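Local coordinates for protein succinate dehydrogenase (Membrane anchor subunit) (Mycolicibacterium smegmatis, PDB 7D6V) that anchors a mycobacterial succinate dehydrogenase in the membrane and carries an embedded Rieske-type iron-sulfur cluster that probably passes electrons to quinone, at residues Leu108-Thr113 and Trp200-Ser205. Numbering follows the deposited sequence.
With FES (Fe2/s2 (inorganic) cluster), chain J; PEV ((1S)-2-{[(2-aminoethoxy)(hydroxy)phosphoryl]oxy}-1-[(palmitoyloxy)methyl]ethyl stearate), chain I.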
loop_
_atom_site.group_PDB
_atom_site.type_symbol
_atom_site.label_atom_id
_atom_site.label_comp_id
_atom_site.label_asym_id
_atom_site.label_seq_id
_atom_site.Cartn_x
_atom_site.Cartn_y
_atom_site.Cartn_z
ATOM N N LEU C 108 -12.306 34.323 -22.641
ATOM C CA LEU C 108 -12.102 34.649 -21.236
ATOM C C LEU C 108 -12.850 33.677 -20.335
ATOM O O LEU C 108 -12.301 33.199 -19.339
ATOM C CB LEU C 108 -12.543 36.086 -20.964
ATOM C CG LEU C 108 -12.421 36.578 -19.523
ATOM C CD1 LEU C 108 -10.967 36.654 -19.103
ATOM C CD2 LEU C 108 -13.101 37.921 -19.365
ATOM N N ALA C 109 -14.099 33.357 -20.678
ATOM C CA ALA C 109 -14.861 32.400 -19.883
ATOM C C ALA C 109 -14.270 30.997 -19.980
ATOM O O ALA C 109 -14.268 30.248 -18.997
ATOM C CB ALA C 109 -16.318 32.403 -20.328
ATOM N N PHE C 110 -13.766 30.628 -21.158
ATOM C CA PHE C 110 -13.162 29.316 -21.343
ATOM C C PHE C 110 -11.936 29.144 -20.465
ATOM O O PHE C 110 -11.737 28.084 -19.864
ATOM C CB PHE C 110 -12.800 29.122 -22.815
ATOM C CG PHE C 110 -12.078 27.838 -23.105
ATOM C CD1 PHE C 110 -12.697 26.619 -22.914
ATOM C CD2 PHE C 110 -10.783 27.856 -23.583
ATOM C CE1 PHE C 110 -12.036 25.444 -23.186
ATOM C CE2 PHE C 110 -10.119 26.683 -23.858
ATOM C CZ PHE C 110 -10.749 25.475 -23.661
ATOM N N ARG C 111 -11.094 30.169 -20.382
ATOM C CA ARG C 111 -9.924 30.055 -19.522
ATOM C C ARG C 111 -10.247 30.306 -18.056
ATOM O O ARG C 111 -9.500 29.849 -17.188
ATOM C CB ARG C 111 -8.825 30.998 -20.002
ATOM C CG ARG C 111 -8.079 30.451 -21.197
ATOM C CD ARG C 111 -6.829 31.235 -21.489
ATOM N NE ARG C 111 -6.173 30.779 -22.709
ATOM C CZ ARG C 111 -5.061 30.057 -22.731
ATOM N NH1 ARG C 111 -4.477 29.700 -21.599
ATOM N NH2 ARG C 111 -4.532 29.689 -23.886
ATOM N N LEU C 112 -11.345 31.000 -17.760
ATOM C CA LEU C 112 -11.747 31.202 -16.375
ATOM C C LEU C 112 -12.362 29.947 -15.777
ATOM O O LEU C 112 -12.238 29.716 -14.569
ATOM C CB LEU C 112 -12.729 32.366 -16.286
ATOM C CG LEU C 112 -12.706 33.189 -15.001
ATOM C CD1 LEU C 112 -11.350 33.837 -14.809
ATOM C CD2 LEU C 112 -13.805 34.233 -15.029
ATOM N N THR C 113 -13.033 29.136 -16.588
ATOM C CA THR C 113 -13.613 27.892 -16.108
ATOM C C THR C 113 -12.683 26.702 -16.298
ATOM O O THR C 113 -13.049 25.585 -15.925
ATOM C CB THR C 113 -14.952 27.623 -16.801
ATOM O OG1 THR C 113 -14.785 27.693 -18.222
ATOM C CG2 THR C 113 -15.983 28.650 -16.373
ATOM N N TRP C 200 -4.471 24.789 -30.604
ATOM C CA TRP C 200 -5.175 23.530 -30.820
ATOM C C TRP C 200 -4.746 22.478 -29.807
ATOM O O TRP C 200 -5.580 21.723 -29.297
ATOM C CB TRP C 200 -4.934 23.025 -32.241
ATOM C CG TRP C 200 -5.936 23.499 -33.236
ATOM C CD1 TRP C 200 -5.686 24.204 -34.369
ATOM C CD2 TRP C 200 -7.351 23.284 -33.200
ATOM N NE1 TRP C 200 -6.854 24.454 -35.041
ATOM C CE2 TRP C 200 -7.893 23.898 -34.344
ATOM C CE3 TRP C 200 -8.214 22.636 -32.312
ATOM C CZ2 TRP C 200 -9.253 23.882 -34.624
ATOM C CZ3 TRP C 200 -9.563 22.626 -32.591
ATOM C CH2 TRP C 200 -10.070 23.245 -33.736
ATOM N N VAL C 201 -3.448 22.407 -29.512
ATOM C CA VAL C 201 -2.963 21.443 -28.526
ATOM C C VAL C 201 -3.586 21.717 -27.162
ATOM O O VAL C 201 -4.051 20.801 -26.472
ATOM C CB VAL C 201 -1.426 21.470 -28.461
ATOM C CG1 VAL C 201 -0.928 20.586 -27.335
ATOM C CG2 VAL C 201 -0.837 21.025 -29.781
ATOM N N TYR C 202 -3.611 22.988 -26.758
ATOM C CA TYR C 202 -4.196 23.344 -25.469
ATOM C C TYR C 202 -5.687 23.034 -25.426
ATOM O O TYR C 202 -6.197 22.535 -24.418
ATOM C CB TYR C 202 -3.950 24.821 -25.171
ATOM C CG TYR C 202 -4.726 25.332 -23.984
ATOM C CD1 TYR C 202 -4.463 24.864 -22.705
ATOM C CD2 TYR C 202 -5.727 26.277 -24.140
ATOM C CE1 TYR C 202 -5.171 25.325 -21.619
ATOM C CE2 TYR C 202 -6.439 26.742 -23.062
ATOM C CZ TYR C 202 -6.157 26.265 -21.803
ATOM O OH TYR C 202 -6.867 26.733 -20.726
ATOM N N THR C 203 -6.404 23.328 -26.511
ATOM C CA THR C 203 -7.835 23.053 -26.555
ATOM C C THR C 203 -8.119 21.556 -26.515
ATOM O O THR C 203 -9.090 21.121 -25.888
ATOM C CB THR C 203 -8.447 23.685 -27.804
ATOM O OG1 THR C 203 -8.039 25.055 -27.889
ATOM C CG2 THR C 203 -9.960 23.624 -27.752
ATOM N N LEU C 204 -7.287 20.752 -27.173
ATOM C CA LEU C 204 -7.517 19.315 -27.214
ATOM C C LEU C 204 -6.984 18.586 -25.989
ATOM O O LEU C 204 -7.313 17.412 -25.804
ATOM C CB LEU C 204 -6.898 18.715 -28.475
ATOM C CG LEU C 204 -7.523 19.153 -29.798
ATOM C CD1 LEU C 204 -6.924 18.370 -30.949
ATOM C CD2 LEU C 204 -9.030 18.990 -29.759
ATOM N N SER C 205 -6.182 19.238 -25.153
ATOM C CA SER C 205 -5.770 18.649 -23.887
ATOM C C SER C 205 -6.731 18.981 -22.750
ATOM O O SER C 205 -6.428 18.686 -21.591
ATOM C CB SER C 205 -4.351 19.095 -23.532
ATOM O OG SER C 205 -4.309 20.466 -23.193
HETATM FE FE1 FES J . -8.445 23.425 -18.936
HETATM FE FE2 FES J . -10.556 22.646 -20.412
HETATM S S1 FES J . -9.962 21.920 -18.422
HETATM S S2 FES J . -8.998 24.093 -20.957
HETATM C C48 PEV I . -5.514 33.638 -19.208
HETATM C C47 PEV I . -6.662 34.595 -18.909
HETATM C C46 PEV I . -7.500 34.083 -17.745
HETATM C C45 PEV I . -6.825 34.401 -16.417
HETATM C C44 PEV I . -7.843 34.673 -15.318
HETATM C C43 PEV I . -7.215 34.589 -13.933
HETATM C C42 PEV I . -7.792 35.651 -13.012
HETATM C C41 PEV I . -8.797 35.047 -12.044
HETATM C C40 PEV I . -8.968 35.910 -10.805
HETATM C C39 PEV I . -10.436 36.046 -10.443
HETATM C C38 PEV I . -10.915 34.792 -9.728
HETATM C C37 PEV I . -10.684 34.897 -8.228
HETATM C C36 PEV I . -11.944 34.553 -7.454
HETATM C C35 PEV I . -11.914 33.109 -6.974
HETATM C C34 PEV I . -12.749 32.949 -5.714
HETATM C C33 PEV I . -14.124 33.571 -5.889
HETATM C C32 PEV I . -14.699 33.987 -4.545
HETATM C C31 PEV I . -15.572 32.888 -3.966
HETATM O O31 PEV I . -15.091 31.853 -3.656
HETATM O O2 PEV I . -16.938 33.105 -3.796
HETATM C C2 PEV I . -17.311 33.157 -2.454
HETATM C C1 PEV I . -17.887 31.803 -2.064
HETATM O O3P PEV I . -16.851 31.019 -1.549
HETATM P P PEV I . -16.950 30.502 0.012
HETATM O O1P PEV I . -16.501 31.594 0.948
HETATM O O2P PEV I . -16.077 29.286 0.190
HETATM O O4P PEV I . -18.517 30.129 0.344
HETATM C C4 PEV I . -19.288 31.053 1.056
HETATM C C5 PEV I . -20.707 31.024 0.494
HETATM N N6 PEV I . -21.397 32.262 0.803
HETATM C C3 PEV I . -18.351 34.257 -2.266
HETATM O O3 PEV I . -17.868 35.402 -2.909
HETATM C C11 PEV I . -18.581 35.764 -4.056
HETATM O O11 PEV I . -19.726 36.051 -3.979
HETATM C C12 PEV I . -17.887 35.778 -5.414
HETATM C C13 PEV I . -18.170 37.061 -6.190
HETATM C C14 PEV I . -17.127 37.317 -7.273
HETATM C C15 PEV I . -16.866 36.083 -8.133
HETATM C C16 PEV I . -17.160 36.358 -9.604
HETATM C C17 PEV I . -16.158 35.720 -10.565
HETATM C C18 PEV I . -15.090 34.876 -9.870
HETATM C C19 PEV I . -15.024 33.441 -10.393
HETATM C C20 PEV I . -16.152 33.098 -11.365
HETATM C C21 PEV I . -15.806 31.893 -12.235
HETATM C C22 PEV I . -16.644 31.839 -13.509
HETATM C C23 PEV I . -17.890 30.966 -13.382
HETATM C C24 PEV I . -19.061 31.581 -14.140
HETATM C C25 PEV I . -18.997 31.286 -15.635
HETATM C C26 PEV I . -18.953 32.565 -16.465
#
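Two first torsions place the groups that meet: in Y202, CG lies anti to the backbone N (chi1 170°), which extends the phenol from helix 188-204 across to helix 104-112, and R111 keeps CG beside its own N and then runs extended to NE, carrying the guanidinium over the phenol ring. The planes are 13° apart and the centres 4.3 Å, the geometry of a parallel cation-pi stack. R111 CZ comes within 3.6 Å of Y202 CE2, which sits over the middle of the guanidinium, so the stack is offset toward the ring's CE2 corner, with NH2 by CD2 and CE2 and NH1 by CE2 and CZ. The stacked group is also held by hydrogen bonds: NH2 to T247 OG1 of helix 240-264, and NH1 weakly to Y117 OH. The F110 and Y202 side chains run antiparallel alongside each other, an apolar contact that meets CE2 to CE2 at 3.8 Å.

Both rings converge on one sulfide of the iron-sulfur cluster, F110 CZ at 3.5 Å from S2 and Y202 OH at 3.4 Å from S2. They thus line the membrane-embedded Rieske cluster pocket, where C114, H155, C206, H207 and H240 also lie; F110 meets the ring of H155 and Y202 that of H240, both nearly parallel. The contact itself joins residues of helices 104-112 and 188-204 with no hydrogen bond between the two segments.

A109 O accepts both the backbone N-H and the hydroxyl of T113, OG1 to O 2.7 Å, the hydroxyl tilted from the carbonyl plane; OG1 also bonds to H155 ND1. S205 OG bonds to Y202 O from above the carbonyl plane and also to H240 ND1, so T113 and S205 each hold a histidine of the pocket. On the lipid side, the R111 stem packs against a phospholipid acyl chain, CD 3.6 Å from C48.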